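Local coordinates for protein 2-methyl-3-hydroxypyridine-5-carboxylic acid oxygenase (Mesorhizobium loti, PDB 3ALJ) that probably opens the ring of 2-methyl-3-hydroxypyridine-5-carboxylic acid with molecular oxygen, as a flavin-dependent oxygenase of vitamin B6 breakdown, at residues A[181-186]-A[219-224]; A[197-202]-A[211-216]. All blocks are in the same frame, centred on the assembly; numbering follows the deposited sequence.

In the fold
Both contacts lie in the seven-stranded mixed sheet that stands beside the flavin. From the N terminus, the chain first builds much of the FAD-binding part, then runs out along strand 170-185. Contact 1 pairs the end of that strand (181-186) with the start of strand 221-228 (219-224), closing a loop of 32 residues. Within this loop contact 2 closes a shorter one, the hairpin of strands 199-203 and 211-216; the two loops nest and do not cross. Strand 211-216 lies next to 221-228, where Tyr223 N probably donates to Ser215 O, and a salt bridge from Arg186 of contact 1 to Asp197 of contact 2 ties the two together.

Contact 1: A[181-186]-A[219-224]; sequences RLIVPR and ENELYL. With FAD (flavin-adenine dinucleotide), chain B.
In the flavin-facing sheet, the end of strand 170-185 runs antiparallel to strand 221-228, and Arg181 brings the end of the pairing to the cofactor, with Tyr223 beside it. The two side chains run alongside each other in the same direction, ring and guanidinium planes 54° apart. Arg181 CD comes within 3.7 Å of Tyr223 OH, while Arg181 CB sits at the ring edge in its plane. The Arg181 chain bends at chi3 (-75°), and methyl C7M of FAD lies over the centre of one guanidinium face. Arg181 NH1 is 3.3 Å from FAD C7 and gives a 3.0 Å hydrogen bond to water 1 O, which is also bonded to Tyr223 OH. Arg181 NH2 forms a salt bridge with Asp268.

Leu182 and Leu224 form a hydrogen-bonded pair, as do Val184 and Leu222; Leu222 N reaches Val184 O at 2.8 Å. On the face of Val184, its CG2 touches Leu222 CD2 and Leu224 CD1, against helix 253-260. On the other face Ile183 CD1 meets Tyr223 CB at 3.7 Å. Beyond the strand ends Arg186 N bonds to Asn220 O at 3.2 Å, from above its carbonyl plane, and the Arg186 guanidinium forms a salt bridge with Asp197. The water and the Asp268 salt bridge hold the Arg181 guanidinium over the face of the dimethylbenzene ring, near C6 and C7, where its positive charge may influence the reduced flavin.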
# COMPACT_ATOMS: atom_id res chain seq x y z
N ARG A 181 -10.23 -7.28 6.29
CA ARG A 181 -10.06 -7.34 4.83
C ARG A 181 -9.93 -8.81 4.41
O ARG A 181 -9.16 -9.57 5.00
CB ARG A 181 -8.78 -6.57 4.49
CG ARG A 181 -8.82 -5.06 4.67
CD ARG A 181 -7.50 -4.46 4.39
NE ARG A 181 -6.59 -4.74 5.50
CZ ARG A 181 -5.30 -4.46 5.46
NH1 ARG A 181 -4.76 -3.83 4.44
NH2 ARG A 181 -4.57 -4.77 6.54
N LEU A 182 -10.72 -9.17 3.40
CA LEU A 182 -10.78 -10.58 3.01
C LEU A 182 -10.94 -10.67 1.49
O LEU A 182 -11.42 -9.75 0.81
CB LEU A 182 -12.05 -11.26 3.58
CG LEU A 182 -12.32 -11.02 5.03
CD1 LEU A 182 -13.66 -11.45 5.56
CD2 LEU A 182 -11.33 -11.81 5.83
N ILE A 183 -10.48 -11.83 0.95
CA ILE A 183 -10.78 -12.28 -0.40
C ILE A 183 -11.76 -13.39 -0.34
O ILE A 183 -11.52 -14.43 0.37
CB ILE A 183 -9.50 -12.67 -1.18
CG1 ILE A 183 -8.38 -11.60 -1.18
CG2 ILE A 183 -9.86 -13.12 -2.59
CD1 ILE A 183 -8.84 -10.20 -1.81
N VAL A 184 -12.84 -13.23 -1.09
CA VAL A 184 -13.88 -14.28 -1.27
C VAL A 184 -14.17 -14.43 -2.76
O VAL A 184 -13.79 -13.62 -3.62
CB VAL A 184 -15.20 -13.96 -0.51
CG1 VAL A 184 -14.86 -13.88 0.99
CG2 VAL A 184 -15.77 -12.60 -0.99
N PRO A 185 -14.82 -15.51 -3.17
CA PRO A 185 -15.30 -15.62 -4.54
C PRO A 185 -16.28 -14.51 -4.92
O PRO A 185 -16.98 -13.97 -4.02
CB PRO A 185 -16.02 -17.03 -4.55
CG PRO A 185 -15.52 -17.71 -3.39
CD PRO A 185 -15.23 -16.66 -2.33
N ARG A 186 -16.25 -14.14 -6.20
CA ARG A 186 -17.18 -13.12 -6.70
C ARG A 186 -18.67 -13.43 -6.49
O ARG A 186 -19.43 -12.50 -6.26
CB ARG A 186 -16.94 -12.88 -8.16
CG ARG A 186 -15.54 -12.23 -8.47
CD ARG A 186 -15.49 -10.71 -8.18
NE ARG A 186 -16.54 -9.92 -8.81
CZ ARG A 186 -16.48 -9.41 -10.03
NH1 ARG A 186 -15.43 -9.53 -10.87
NH2 ARG A 186 -17.51 -8.67 -10.42
N GLU A 219 -12.19 -11.81 -12.38
CA GLU A 219 -13.40 -12.58 -12.54
C GLU A 219 -13.66 -13.55 -11.40
O GLU A 219 -14.81 -13.98 -11.22
CB GLU A 219 -13.35 -13.27 -13.96
CG GLU A 219 -12.12 -14.19 -14.24
CD GLU A 219 -10.70 -13.49 -14.27
OE1 GLU A 219 -10.55 -12.27 -14.52
OE2 GLU A 219 -9.69 -14.22 -14.08
N ASN A 220 -12.63 -13.89 -10.64
CA ASN A 220 -12.71 -14.98 -9.60
C ASN A 220 -12.75 -14.41 -8.21
O ASN A 220 -13.43 -15.01 -7.34
CB ASN A 220 -11.51 -15.90 -9.75
CG ASN A 220 -11.58 -16.71 -11.06
OD1 ASN A 220 -12.69 -17.10 -11.46
ND2 ASN A 220 -10.48 -16.86 -11.75
N GLU A 221 -12.09 -13.26 -7.97
CA GLU A 221 -11.75 -12.85 -6.60
C GLU A 221 -12.33 -11.48 -6.27
O GLU A 221 -12.15 -10.54 -7.08
CB GLU A 221 -10.26 -12.74 -6.37
CG GLU A 221 -9.58 -14.17 -6.45
CD GLU A 221 -8.08 -14.00 -6.41
OE1 GLU A 221 -7.55 -13.40 -7.34
OE2 GLU A 221 -7.43 -14.54 -5.47
N LEU A 222 -12.99 -11.42 -5.14
CA LEU A 222 -13.60 -10.16 -4.61
C LEU A 222 -12.88 -9.76 -3.29
O LEU A 222 -12.74 -10.56 -2.39
CB LEU A 222 -15.06 -10.39 -4.26
CG LEU A 222 -15.80 -9.21 -3.59
CD1 LEU A 222 -15.92 -8.03 -4.53
CD2 LEU A 222 -17.24 -9.72 -3.27
N TYR A 223 -12.41 -8.53 -3.19
CA TYR A 223 -11.79 -7.95 -1.98
C TYR A 223 -12.91 -7.23 -1.26
O TYR A 223 -13.56 -6.30 -1.85
CB TYR A 223 -10.66 -7.07 -2.48
CG TYR A 223 -10.08 -6.06 -1.47
CD1 TYR A 223 -10.00 -6.34 -0.10
CD2 TYR A 223 -9.60 -4.85 -1.97
CE1 TYR A 223 -9.45 -5.33 0.79
CE2 TYR A 223 -9.06 -3.88 -1.12
CZ TYR A 223 -8.99 -4.16 0.23
OH TYR A 223 -8.46 -3.19 1.10
N LEU A 224 -13.12 -7.63 -0.03
CA LEU A 224 -14.05 -6.92 0.86
C LEU A 224 -13.34 -6.32 2.02
O LEU A 224 -12.44 -6.96 2.59
CB LEU A 224 -15.09 -7.86 1.48
CG LEU A 224 -16.03 -8.51 0.46
CD1 LEU A 224 -16.99 -9.48 1.19
CD2 LEU A 224 -16.83 -7.38 -0.32
PA FAD B . 5.34 -3.48 4.40
O1A FAD B . 4.37 -3.80 3.29
O2A FAD B . 4.90 -3.52 5.74
O5B FAD B . 6.56 -4.47 4.20
C5B FAD B . 7.70 -4.46 5.13
C4B FAD B . 8.29 -5.84 4.90
O4B FAD B . 9.47 -5.79 5.77
C3B FAD B . 7.49 -6.98 5.41
O3B FAD B . 7.48 -8.07 4.48
C2B FAD B . 8.15 -7.31 6.80
O2B FAD B . 8.02 -8.69 7.18
C1B FAD B . 9.60 -7.04 6.55
N9A FAD B . 10.32 -6.59 7.69
C8A FAD B . 9.88 -5.89 8.80
N7A FAD B . 10.90 -5.59 9.62
C5A FAD B . 12.04 -6.12 9.03
C6A FAD B . 13.39 -6.04 9.37
N6A FAD B . 13.79 -5.41 10.52
N1A FAD B . 14.24 -6.64 8.53
C2A FAD B . 13.86 -7.29 7.43
N3A FAD B . 12.56 -7.37 7.02
C4A FAD B . 11.67 -6.74 7.84
N1 FAD B . -1.92 1.25 0.07
C2 FAD B . -2.25 1.41 -1.20
O2 FAD B . -1.47 1.87 -2.05
N3 FAD B . -3.53 1.07 -1.63
C4 FAD B . -4.47 0.52 -0.76
O4 FAD B . -5.58 0.07 -1.24
C4X FAD B . -4.10 0.38 0.57
N5 FAD B . -5.06 -0.07 1.53
C5X FAD B . -4.70 -0.14 2.87
C6 FAD B . -5.65 -0.48 3.85
C7 FAD B . -5.27 -0.61 5.16
C7M FAD B . -6.35 -1.00 6.22
C8 FAD B . -3.98 -0.34 5.55
C8M FAD B . -3.53 -0.44 7.03
C9 FAD B . -3.02 0.00 4.59
C9A FAD B . -3.39 0.15 3.22
N10 FAD B . -2.42 0.55 2.20
C10 FAD B . -2.81 0.70 0.92
C1' FAD B . -0.99 0.89 2.63
C2' FAD B . -0.08 -0.29 2.33
O2' FAD B . -0.60 -1.47 3.00
C3' FAD B . 1.31 -0.04 2.93
O3' FAD B . 1.57 1.41 2.82
C4' FAD B . 2.42 -0.70 2.22
O4' FAD B . 2.20 -2.14 2.36
C5' FAD B . 3.74 -0.40 2.84
O5' FAD B . 4.75 -1.10 2.12
P FAD B . 6.18 -1.20 2.79
O1P FAD B . 6.98 -2.02 1.87
O2P FAD B . 6.69 0.14 3.22
O3P FAD B . 5.92 -1.99 4.18
O HOH W 1 -5.49 -3.00 1.67

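Contact 2: A[197-202]-A[211-216]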
# COMPACT_ATOMS: atom_id res chain seq x y z
N ASP A 197 -19.53 -5.30 -11.01
CA ASP A 197 -18.13 -5.04 -11.35
C ASP A 197 -17.59 -3.73 -10.77
O ASP A 197 -16.39 -3.48 -10.88
CB ASP A 197 -17.93 -5.11 -12.87
CG ASP A 197 -18.18 -6.50 -13.42
OD1 ASP A 197 -18.04 -7.51 -12.74
OD2 ASP A 197 -18.48 -6.49 -14.67
N ASN A 198 -18.48 -2.93 -10.20
CA ASN A 198 -18.05 -1.60 -9.69
C ASN A 198 -17.25 -1.84 -8.37
O ASN A 198 -17.49 -2.76 -7.61
CB ASN A 198 -19.26 -0.71 -9.30
CG ASN A 198 -20.11 -0.22 -10.47
OD1 ASN A 198 -21.15 0.48 -10.23
ND2 ASN A 198 -19.75 -0.58 -11.65
N THR A 199 -16.41 -0.80 -8.07
CA THR A 199 -16.13 -0.51 -6.63
C THR A 199 -17.39 0.09 -6.11
O THR A 199 -18.00 0.99 -6.72
CB THR A 199 -15.00 0.52 -6.50
OG1 THR A 199 -13.76 -0.17 -6.71
CG2 THR A 199 -15.05 1.14 -5.09
N ILE A 200 -17.82 -0.39 -4.94
CA ILE A 200 -18.96 0.23 -4.23
C ILE A 200 -18.53 0.39 -2.78
O ILE A 200 -18.31 -0.61 -2.03
CB ILE A 200 -20.24 -0.63 -4.30
CG1 ILE A 200 -20.52 -1.07 -5.74
CG2 ILE A 200 -21.41 0.26 -3.79
CD1 ILE A 200 -21.71 -2.09 -5.81
N ASP A 201 -18.44 1.64 -2.32
CA ASP A 201 -18.12 1.95 -0.90
C ASP A 201 -19.43 2.16 -0.19
O ASP A 201 -20.11 3.18 -0.41
CB ASP A 201 -17.22 3.20 -0.85
CG ASP A 201 -16.67 3.39 0.52
OD1 ASP A 201 -16.91 2.51 1.40
OD2 ASP A 201 -15.97 4.39 0.77
N MET A 202 -19.84 1.13 0.57
CA MET A 202 -21.19 1.07 1.12
C MET A 202 -21.19 1.50 2.58
O MET A 202 -20.83 0.76 3.51
CB MET A 202 -21.72 -0.37 1.06
CG MET A 202 -21.63 -0.97 -0.35
SD MET A 202 -21.88 -2.75 -0.24
CE MET A 202 -22.19 -3.21 -1.98
N ARG A 211 -19.66 -0.32 7.52
CA ARG A 211 -19.35 -0.00 6.12
C ARG A 211 -18.74 -1.21 5.51
O ARG A 211 -17.89 -1.90 6.14
CB ARG A 211 -18.36 1.18 6.19
CG ARG A 211 -17.67 1.53 4.82
CD ARG A 211 -16.57 2.53 5.16
NE ARG A 211 -15.85 2.96 3.95
CZ ARG A 211 -14.69 3.63 3.97
NH1 ARG A 211 -14.11 4.03 2.81
NH2 ARG A 211 -14.08 3.91 5.16
N ILE A 212 -19.02 -1.45 4.24
CA ILE A 212 -18.24 -2.44 3.44
C ILE A 212 -17.71 -1.69 2.20
O ILE A 212 -18.49 -1.09 1.43
CB ILE A 212 -19.09 -3.63 2.94
CG1 ILE A 212 -19.47 -4.42 4.20
CG2 ILE A 212 -18.34 -4.49 1.91
CD1 ILE A 212 -20.23 -5.83 3.90
N LEU A 213 -16.38 -1.78 1.94
CA LEU A 213 -15.84 -1.39 0.62
C LEU A 213 -15.80 -2.70 -0.17
O LEU A 213 -15.11 -3.68 0.17
CB LEU A 213 -14.44 -0.80 0.81
CG LEU A 213 -13.82 -0.42 -0.54
CD1 LEU A 213 -14.62 0.78 -1.12
CD2 LEU A 213 -12.34 0.06 -0.39
N TYR A 214 -16.53 -2.68 -1.28
CA TYR A 214 -16.70 -3.83 -2.21
C TYR A 214 -15.80 -3.58 -3.42
O TYR A 214 -15.95 -2.60 -4.13
CB TYR A 214 -18.23 -3.89 -2.57
CG TYR A 214 -18.61 -4.81 -3.70
CD1 TYR A 214 -18.45 -4.43 -5.05
CD2 TYR A 214 -19.02 -6.07 -3.40
CE1 TYR A 214 -18.84 -5.33 -6.10
CE2 TYR A 214 -19.42 -7.00 -4.40
CZ TYR A 214 -19.30 -6.56 -5.68
OH TYR A 214 -19.57 -7.44 -6.77
N SER A 215 -14.83 -4.52 -3.63
CA SER A 215 -13.69 -4.22 -4.51
C SER A 215 -13.33 -5.43 -5.40
O SER A 215 -12.53 -6.31 -5.03
CB SER A 215 -12.46 -3.88 -3.69
OG SER A 215 -12.79 -2.75 -2.84
N PRO A 216 -13.98 -5.55 -6.57
CA PRO A 216 -13.61 -6.75 -7.42
C PRO A 216 -12.20 -6.69 -7.90
O PRO A 216 -11.74 -5.67 -8.49
CB PRO A 216 -14.65 -6.71 -8.61
CG PRO A 216 -15.81 -5.85 -7.99
CD PRO A 216 -15.09 -4.77 -7.12
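Arg211 reaches from its strand to Asp201 with an extended side chain, CG anti to the backbone N (chi1 169°). Its CB lies 3.7 Å from Met202 O, and Arg211 CG touches both that oxygen and Asp201 OD1. Arg211 CD lies 3.8 Å from Asp201 OD1. Arg211 NE then gives a nearly straight hydrogen bond of 2.8 Å to the syn lone pair of Asp201 OD1, and that oxygen lies in the guanidinium plane. Arg211 NH1 meets Asp201 OD2 at 2.8 Å, also on the syn side but tilted out of both planes; with the carboxylate and guanidinium planes 31° apart, the side-on salt bridge is twisted. Arg211 NH2 has a weak bond to a glycerol, and Asp201 OD2 a weak one to Trp203 NE1.

The two strands form a beta hairpin in the sheet beside the flavin. Ile200 with Tyr214 and Met202 with Ile212 are its hydrogen-bonded pairs; Met202 N gives Ile212 O a 2.7 Å bond. Between them stands the non-hydrogen-bonded pair of Asp201 and Leu213, where Leu213 CD1 touches Asp201 CB at 3.6 Å. On the face of Ile200 and Met202, Tyr214 CD1 lies 4.0 Å from Ile200 CG1, and Met202 CE crosses to Tyr214 CB. Asn198 O abuts the ring edge in plane, 3.2 Å from Tyr214 CD1, and Pro216 CD packs against the same oxygen. Tyr214 OH is hydrogen-bonded to Trp196 O.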